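PDB 6HNI: ABC-type transport system, sugar-family extracellular solute-binding protein from Peptoclostridium difficile 630, which binds tyrosine as the extracellular substrate-binding lipoprotein of a probable ABC importer and also has adhesive properties. Local coordinates for residues Thr42-Val45 and Lys46-Lys50; Gly262-Thr265 and Gly266-Val270; Ser222-Pro225 and Ile226-Lys229. The protein carries 1 engineered substitution. One frame throughout, in Å; residues are numbered along the deposited sequence.

Interaction 1: residues Thr42-Val45 and Lys46-Lys50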
loop_
_atom_site.group_PDB
_atom_site.type_symbol
_atom_site.label_atom_id
_atom_site.label_comp_id
_atom_site.label_asym_id
_atom_site.label_seq_id
_atom_site.Cartn_x
_atom_site.Cartn_y
_atom_site.Cartn_z
ATOM N N THR A 42 8.336 -0.753 -10.505
ATOM C CA THR A 42 9.768 -0.938 -10.748
ATOM C C THR A 42 10.150 -2.415 -10.679
ATOM O O THR A 42 10.822 -2.965 -11.604
ATOM C CB THR A 42 10.575 -0.106 -9.749
ATOM O OG1 THR A 42 10.339 1.268 -10.053
ATOM C CG2 THR A 42 12.076 -0.372 -9.845
ATOM N N GLY A 43 9.749 -3.093 -9.620
ATOM C CA GLY A 43 10.050 -4.522 -9.456
ATOM C C GLY A 43 9.424 -5.391 -10.517
ATOM O O GLY A 43 10.094 -6.343 -11.029
ATOM N N PHE A 44 8.179 -5.135 -10.881
ATOM C CA PHE A 44 7.470 -5.936 -11.869
ATOM C C PHE A 44 8.217 -5.879 -13.195
ATOM O O PHE A 44 8.450 -6.929 -13.824
ATOM C CB PHE A 44 6.055 -5.383 -12.045
ATOM C CG PHE A 44 5.196 -6.037 -13.078
ATOM C CD1 PHE A 44 4.353 -7.043 -12.736
ATOM C CD2 PHE A 44 5.123 -5.519 -14.379
ATOM C CE1 PHE A 44 3.512 -7.636 -13.663
ATOM C CE2 PHE A 44 4.276 -6.122 -15.317
ATOM C CZ PHE A 44 3.465 -7.158 -14.955
ATOM N N VAL A 45 8.596 -4.694 -13.634
ATOM C CA VAL A 45 9.266 -4.548 -14.929
ATOM C C VAL A 45 10.638 -5.238 -14.893
ATOM O O VAL A 45 11.055 -5.892 -15.878
ATOM C CB VAL A 45 9.341 -3.059 -15.339
ATOM C CG1 VAL A 45 10.188 -2.836 -16.586
ATOM C CG2 VAL A 45 7.928 -2.500 -15.532
ATOM N N LYS A 46 11.358 -5.119 -13.780
ATOM C CA LYS A 46 12.665 -5.796 -13.659
ATOM C C LYS A 46 12.486 -7.308 -13.714
ATOM O O LYS A 46 13.335 -7.995 -14.360
ATOM C CB LYS A 46 13.413 -5.406 -12.377
ATOM C CG LYS A 46 13.935 -3.997 -12.345
ATOM C CD LYS A 46 14.583 -3.655 -11.015
ATOM C CE LYS A 46 15.145 -2.244 -11.037
ATOM N NZ LYS A 46 15.615 -1.849 -9.693
ATOM N N ALA A 47 11.454 -7.875 -13.090
ATOM C CA ALA A 47 11.249 -9.320 -13.138
ATOM C C ALA A 47 10.986 -9.731 -14.582
ATOM O O ALA A 47 11.506 -10.756 -15.054
ATOM C CB ALA A 47 10.108 -9.801 -12.214
ATOM N N LEU A 48 10.191 -8.978 -15.321
ATOM C CA LEU A 48 9.866 -9.386 -16.687
ATOM C C LEU A 48 11.131 -9.346 -17.503
ATOM O O LEU A 48 11.409 -10.316 -18.264
ATOM C CB LEU A 48 8.800 -8.489 -17.304
ATOM C CG LEU A 48 7.345 -8.808 -16.958
ATOM C CD1 LEU A 48 6.525 -7.693 -17.555
ATOM C CD2 LEU A 48 6.816 -10.137 -17.469
ATOM N N GLU A 49 11.937 -8.310 -17.351
ATOM C CA GLU A 49 13.164 -8.191 -18.113
ATOM C C GLU A 49 14.143 -9.343 -17.810
ATOM O O GLU A 49 14.746 -9.907 -18.735
ATOM C CB GLU A 49 13.878 -6.862 -17.841
ATOM C CG GLU A 49 13.244 -5.639 -18.495
ATOM C CD GLU A 49 14.263 -4.607 -18.953
ATOM O OE1 GLU A 49 15.465 -4.781 -18.650
ATOM O OE2 GLU A 49 13.840 -3.625 -19.608
ATOM N N LYS A 50 14.325 -9.689 -16.548
ATOM C CA LYS A 50 15.195 -10.805 -16.154
ATOM C C LYS A 50 14.756 -12.151 -16.766
ATOM O O LYS A 50 15.593 -13.032 -17.041
ATOM C CB LYS A 50 15.297 -10.908 -14.639
ATOM C CG LYS A 50 16.482 -11.768 -14.241
ATOM C CD LYS A 50 16.473 -12.071 -12.803
ATOM C CE LYS A 50 17.746 -12.792 -12.413
ATOM N NZ LYS A 50 17.602 -13.044 -10.961
#

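Interaction 2: residues Gly262-Thr265 and Gly266-Val270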
loop_
_atom_site.group_PDB
_atom_site.type_symbol
_atom_site.label_atom_id
_atom_site.label_comp_id
_atom_site.label_asym_id
_atom_site.label_seq_id
_atom_site.Cartn_x
_atom_site.Cartn_y
_atom_site.Cartn_z
ATOM N N GLY A 262 6.482 -6.369 -6.028
ATOM C CA GLY A 262 6.287 -6.163 -7.454
ATOM C C GLY A 262 7.060 -7.163 -8.327
ATOM O O GLY A 262 6.512 -7.677 -9.295
ATOM N N TYR A 263 8.254 -7.456 -7.873
ATOM C CA TYR A 263 9.139 -8.422 -8.607
ATOM C C TYR A 263 8.449 -9.776 -8.562
ATOM O O TYR A 263 8.358 -10.472 -9.604
ATOM C CB TYR A 263 10.482 -8.430 -7.918
ATOM C CG TYR A 263 11.481 -9.261 -8.680
ATOM C CD1 TYR A 263 11.453 -10.636 -8.580
ATOM C CD2 TYR A 263 12.392 -8.666 -9.570
ATOM C CE1 TYR A 263 12.351 -11.437 -9.328
ATOM C CE2 TYR A 263 13.299 -9.447 -10.309
ATOM C CZ TYR A 263 13.240 -10.817 -10.179
ATOM O OH TYR A 263 14.109 -11.603 -10.967
ATOM N N LYS A 264 7.940 -10.224 -7.415
ATOM C CA LYS A 264 7.190 -11.474 -7.310
ATOM C C LYS A 264 6.004 -11.476 -8.260
ATOM O O LYS A 264 5.701 -12.453 -8.951
ATOM C CB LYS A 264 6.741 -11.734 -5.834
ATOM C CG LYS A 264 5.766 -12.865 -5.641
ATOM C CD LYS A 264 6.420 -14.213 -5.909
ATOM C CE LYS A 264 5.430 -15.343 -5.610
ATOM N NZ LYS A 264 6.106 -16.647 -5.876
ATOM N N THR A 265 5.271 -10.358 -8.314
ATOM C CA THR A 265 4.140 -10.270 -9.210
ATOM C C THR A 265 4.585 -10.435 -10.719
ATOM O O THR A 265 3.846 -11.027 -11.519
ATOM C CB THR A 265 3.384 -8.931 -9.047
ATOM O OG1 THR A 265 3.171 -8.660 -7.622
ATOM C CG2 THR A 265 2.049 -9.014 -9.685
ATOM N N GLY A 266 5.731 -9.856 -11.040
ATOM C CA GLY A 266 6.284 -10.015 -12.397
ATOM C C GLY A 266 6.615 -11.466 -12.662
ATOM O O GLY A 266 6.392 -11.940 -13.801
ATOM N N GLU A 267 7.140 -12.191 -11.692
ATOM C CA GLU A 267 7.373 -13.641 -11.893
ATOM C C GLU A 267 6.071 -14.359 -12.143
ATOM O O GLU A 267 5.986 -15.258 -12.990
ATOM C CB GLU A 267 8.080 -14.274 -10.725
ATOM C CG GLU A 267 9.461 -13.768 -10.460
ATOM C CD GLU A 267 10.187 -14.580 -9.397
ATOM O OE1 GLU A 267 9.566 -14.897 -8.362
ATOM O OE2 GLU A 267 11.394 -14.900 -9.591
ATOM N N MET A 268 4.959 -13.960 -11.484
ATOM C CA MET A 268 3.684 -14.560 -11.732
ATOM C C MET A 268 3.161 -14.178 -13.105
ATOM O O MET A 268 2.566 -15.004 -13.815
ATOM C CB MET A 268 2.683 -14.068 -10.645
ATOM C CG MET A 268 3.081 -14.535 -9.273
ATOM S SD MET A 268 2.170 -13.858 -7.865
ATOM C CE MET A 268 0.726 -14.860 -7.997
ATOM N N ALA A 269 3.467 -12.965 -13.568
ATOM C CA ALA A 269 3.167 -12.563 -14.957
ATOM C C ALA A 269 3.819 -13.453 -15.977
ATOM O O ALA A 269 3.207 -13.770 -17.004
ATOM C CB ALA A 269 3.559 -11.119 -15.258
ATOM N N VAL A 270 5.086 -13.756 -15.734
ATOM C CA VAL A 270 5.844 -14.633 -16.665
ATOM C C VAL A 270 5.058 -15.933 -16.830
ATOM O O VAL A 270 4.865 -16.436 -17.982
ATOM C CB VAL A 270 7.256 -14.873 -16.082
ATOM C CG1 VAL A 270 7.960 -15.994 -16.828
ATOM C CG2 VAL A 270 8.112 -13.615 -16.214
HETATM O O HOH W 1 12.754 -14.140 -11.710
#

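Interaction 3: residues Ser222-Pro225 and Ile226-Lys229. With EDO (1,2-ethanediol), chain F.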
loop_
_atom_site.group_PDB
_atom_site.type_symbol
_atom_site.label_atom_id
_atom_site.label_comp_id
_atom_site.label_asym_id
_atom_site.label_seq_id
_atom_site.Cartn_x
_atom_site.Cartn_y
_atom_site.Cartn_z
ATOM N N SER A 222 -0.770 9.623 0.073
ATOM C CA SER A 222 -0.552 10.686 -0.916
ATOM C C SER A 222 -0.465 12.099 -0.364
ATOM O O SER A 222 -0.055 13.037 -1.085
ATOM C CB SER A 222 -1.700 10.682 -1.885
ATOM O OG SER A 222 -1.661 9.479 -2.620
ATOM N N SER A 223 -0.885 12.249 0.902
ATOM C CA SER A 223 -0.841 13.523 1.627
ATOM C C SER A 223 0.062 13.492 2.817
ATOM O O SER A 223 -0.045 14.376 3.725
ATOM C CB SER A 223 -2.255 13.900 2.035
ATOM O OG SER A 223 -2.933 14.453 0.933
ATOM N N MET A 224 1.016 12.592 2.850
ATOM C CA MET A 224 1.879 12.423 4.025
ATOM C C MET A 224 2.696 13.648 4.409
ATOM O O MET A 224 2.838 13.941 5.579
ATOM C CB MET A 224 2.800 11.196 3.895
ATOM C CG MET A 224 2.180 9.966 4.519
ATOM S SD MET A 224 1.708 10.087 6.286
ATOM C CE MET A 224 3.080 11.018 6.983
ATOM N N PRO A 225 3.233 14.383 3.418
ATOM C CA PRO A 225 4.004 15.570 3.833
ATOM C C PRO A 225 3.192 16.581 4.669
ATOM O O PRO A 225 3.772 17.196 5.576
ATOM C CB PRO A 225 4.482 16.146 2.511
ATOM C CG PRO A 225 4.577 14.913 1.615
ATOM C CD PRO A 225 3.376 14.101 1.980
ATOM N N ILE A 226 1.914 16.744 4.362
ATOM C CA ILE A 226 1.007 17.576 5.168
ATOM C C ILE A 226 0.789 16.981 6.556
ATOM O O ILE A 226 0.890 17.690 7.586
ATOM C CB ILE A 226 -0.353 17.782 4.457
ATOM C CG1 ILE A 226 -0.148 18.592 3.166
ATOM C CG2 ILE A 226 -1.347 18.546 5.368
ATOM C CD1 ILE A 226 -1.349 18.682 2.256
ATOM N N VAL A 227 0.468 15.693 6.616
ATOM C CA VAL A 227 0.254 15.013 7.876
ATOM C C VAL A 227 1.476 15.120 8.763
ATOM O O VAL A 227 1.363 15.503 9.950
ATOM C CB VAL A 227 -0.164 13.550 7.671
ATOM C CG1 VAL A 227 -0.188 12.785 8.987
ATOM C CG2 VAL A 227 -1.487 13.462 6.973
ATOM N N SER A 228 2.638 14.867 8.191
ATOM C CA SER A 228 3.910 14.941 8.891
ATOM C C SER A 228 4.177 16.337 9.488
ATOM O O SER A 228 4.563 16.468 10.653
ATOM C CB SER A 228 5.076 14.560 7.948
ATOM O OG SER A 228 6.336 14.851 8.548
ATOM N N LYS A 229 3.985 17.361 8.681
ATOM C CA LYS A 229 4.288 18.721 9.089
ATOM C C LYS A 229 3.447 19.099 10.321
ATOM O O LYS A 229 3.975 19.594 11.330
ATOM C CB LYS A 229 4.039 19.696 7.922
ATOM C CG LYS A 229 4.578 21.071 8.149
ATOM C CD LYS A 229 6.049 21.215 7.871
ATOM C CE LYS A 229 6.446 22.654 8.164
ATOM N NZ LYS A 229 7.855 22.892 7.792
HETATM C C1 EDO F . 1.239 16.736 -0.031
HETATM O O1 EDO F . 1.167 16.270 1.272
HETATM C C2 EDO F . 2.393 17.682 -0.285
HETATM O O2 EDO F . 2.015 19.020 0.037
#

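Interaction 1: residues Thr42-Val45 and Lys46-Lys50
Thr42 and Lys46, one helical turn apart, lie side by side with their side chains running the same way. The methyl carbon CG2 of Thr42 rests against the end of the lysine, 3.8 Å from CE and from NZ of Lys46 alike. Closer to the backbone the shaft of the lysine lies over the threonine carbonyl, CG of Lys46 being 3.4 Å from O of Thr42. The lysine is extended beyond CG (chi2 176°), which carries its ammonium group alongside the threonine methyl, to a salt bridge with Glu259 on helix 258-273. Thr42 keeps its hydroxyl beside its own backbone N, where OG1 bonds to the carbonyl of Asp38 one turn earlier; this leaves CG2 for the lysine.

A second pair, Phe44 and Leu48, is arranged in the same fashion on another side of the helix. Leu48 has two conformations; in one of them CD1 lies 3.5 Å from CE2 of Phe44, approaching the ring obliquely, and for the other the contact is uncertain. Phe44 also stacks its ring with that of Phe89.

Beneath both pairs the helix is closed by regular i to i+4 bonds. Ala47 N reaches Gly43 O at 2.9 Å and Glu49 N reaches Val45 O at 3.0 Å, the latter with an N-H...O angle of 163°. Gly43 and Ala47 are buried, and their small size suits a helix face against which Tyr263 packs on Ala47.

The chemistry is thus divided by face. Phe44 and Ala47 turn to Ala269 and Tyr263 of helix 258-273, while Lys46 uses its methylene chain as packing material and its charge as a tie to Glu259. Fixing both ends of this long side chain probably limits its freedom, although the lysine lies at the surface.

Interaction 2: residues Gly262-Thr265 and Gly266-Val270
A single water is gripped by Tyr263 and Glu267, which thereby become bridged one helical turn apart. It donates to OE2 of Glu267 at 2.6 Å and lies 3.0 Å from OH of Tyr263. The carboxylate also meets the tyrosine directly: OE2 comes up at the ring edge, near the ring plane, 3.6 Å from CE1, with the two planes turned 55° apart. An acidic oxygen suits that place because the edge of an aromatic ring carries slight positive charge. A chi1 of -174° turns the tyrosine ring away from its backbone N and along the helix towards Glu267.

On the other flank of the carboxylate, CD of Lys264 stands 4.0 Å from OE1. The lysine NZ remains 4.6 Å from the same oxygen, so the charges are neighbours without forming a salt bridge.

The backbone underneath is ordinary alpha-helix, its shortest bond running from Ala269 N to Thr265 O at 2.8 Å. Thr265 OG1 folds back to the carbonyl of Leu261 and also bonds to OG1 of Thr135, which satisfies a buried hydroxyl.

At Gly266 the absence of a side chain lets the Phe44 ring of helix 35-50 come close to the backbone. Ala269 touches Phe44 and Val270 touches Leu48 of that helix, whereas Thr265 packs on strand 108-113 and Met268 touches Ser133 of strand 132-136, leaving the helix wedged between helix 35-50 and the sheet.

Interaction 3: residues Ser222-Pro225 and Ile226-Lys229
Met224 is bent at both chi2 (-57°) and chi3 (-40°), which curls its thioether back over the helix so that CE lies 4.2 Å from CB of Val227. The two side chains cross at a slant. Met224 also has a second conformer, so this contact is uncertain. In Ile226 the branch CG1 stands beside the backbone N (chi1 -65°), placing it next to the group that this N-H addresses.

That group is a molecule of 1,2-ethanediol, probably from the crystallisation liquor. Ile226 N donates to its O1 at 3.2 Å, while making a weak bond to Ser223 O at 3.1 Å. Pro225 lies against the same diol oxygen, its CD 3.2 Å away, and CG1 of Ile226 lies 3.3 Å from that O1.

Regular helix bonds start here as well. Val227 N reaches Ser223 O at 3.2 Å, and Ser228 N reaches Met224 O at 2.8 Å in an almost straight bond. Ser228 is buried, but its hydroxyl bonds to the carbonyl of Gly249, which explains how a polar side chain is accommodated there. Val227 and Ile226 pack on Val198 of helix 198-205.

The arrangement is that of a helix N terminus. Ser223 occupies the N-cap position, though its side chain makes no capping bond. Pro225 fits the first turn, where a residue without an N-H costs no helix bond. Helix 224-233 forms the larger helix of the connection between strands 211-214 and 238-240, after the short helix 218-221, a beta-alpha-beta crossover as expected of a type 1 periplasmic-binding-protein lobe. Its start lies near the ligand cleft: the Met224 side chain is about 7 Å from the bound tyrosine.

In the fold
From the N terminus the order is interaction 1, interaction 3, interaction 2. Each lies within consecutive residues, so none closes a long loop and none nests in or crosses another. Interaction 1 belongs to helix 35-50 of the beta-alpha-beta unit joining strands 24-30 and 59-65. Interaction 3 lies in the other lobe, on helix 224-233 beside the four-stranded sheet, its centre about 30 Å from that of interaction 1. The chain then returns to the first lobe with helix 258-273, where interaction 2 touches interaction 1: CD1 of Phe44 meets CA of Gly266 at 3.6 Å. This late helix thus ties distant sequence to the N-terminal lobe.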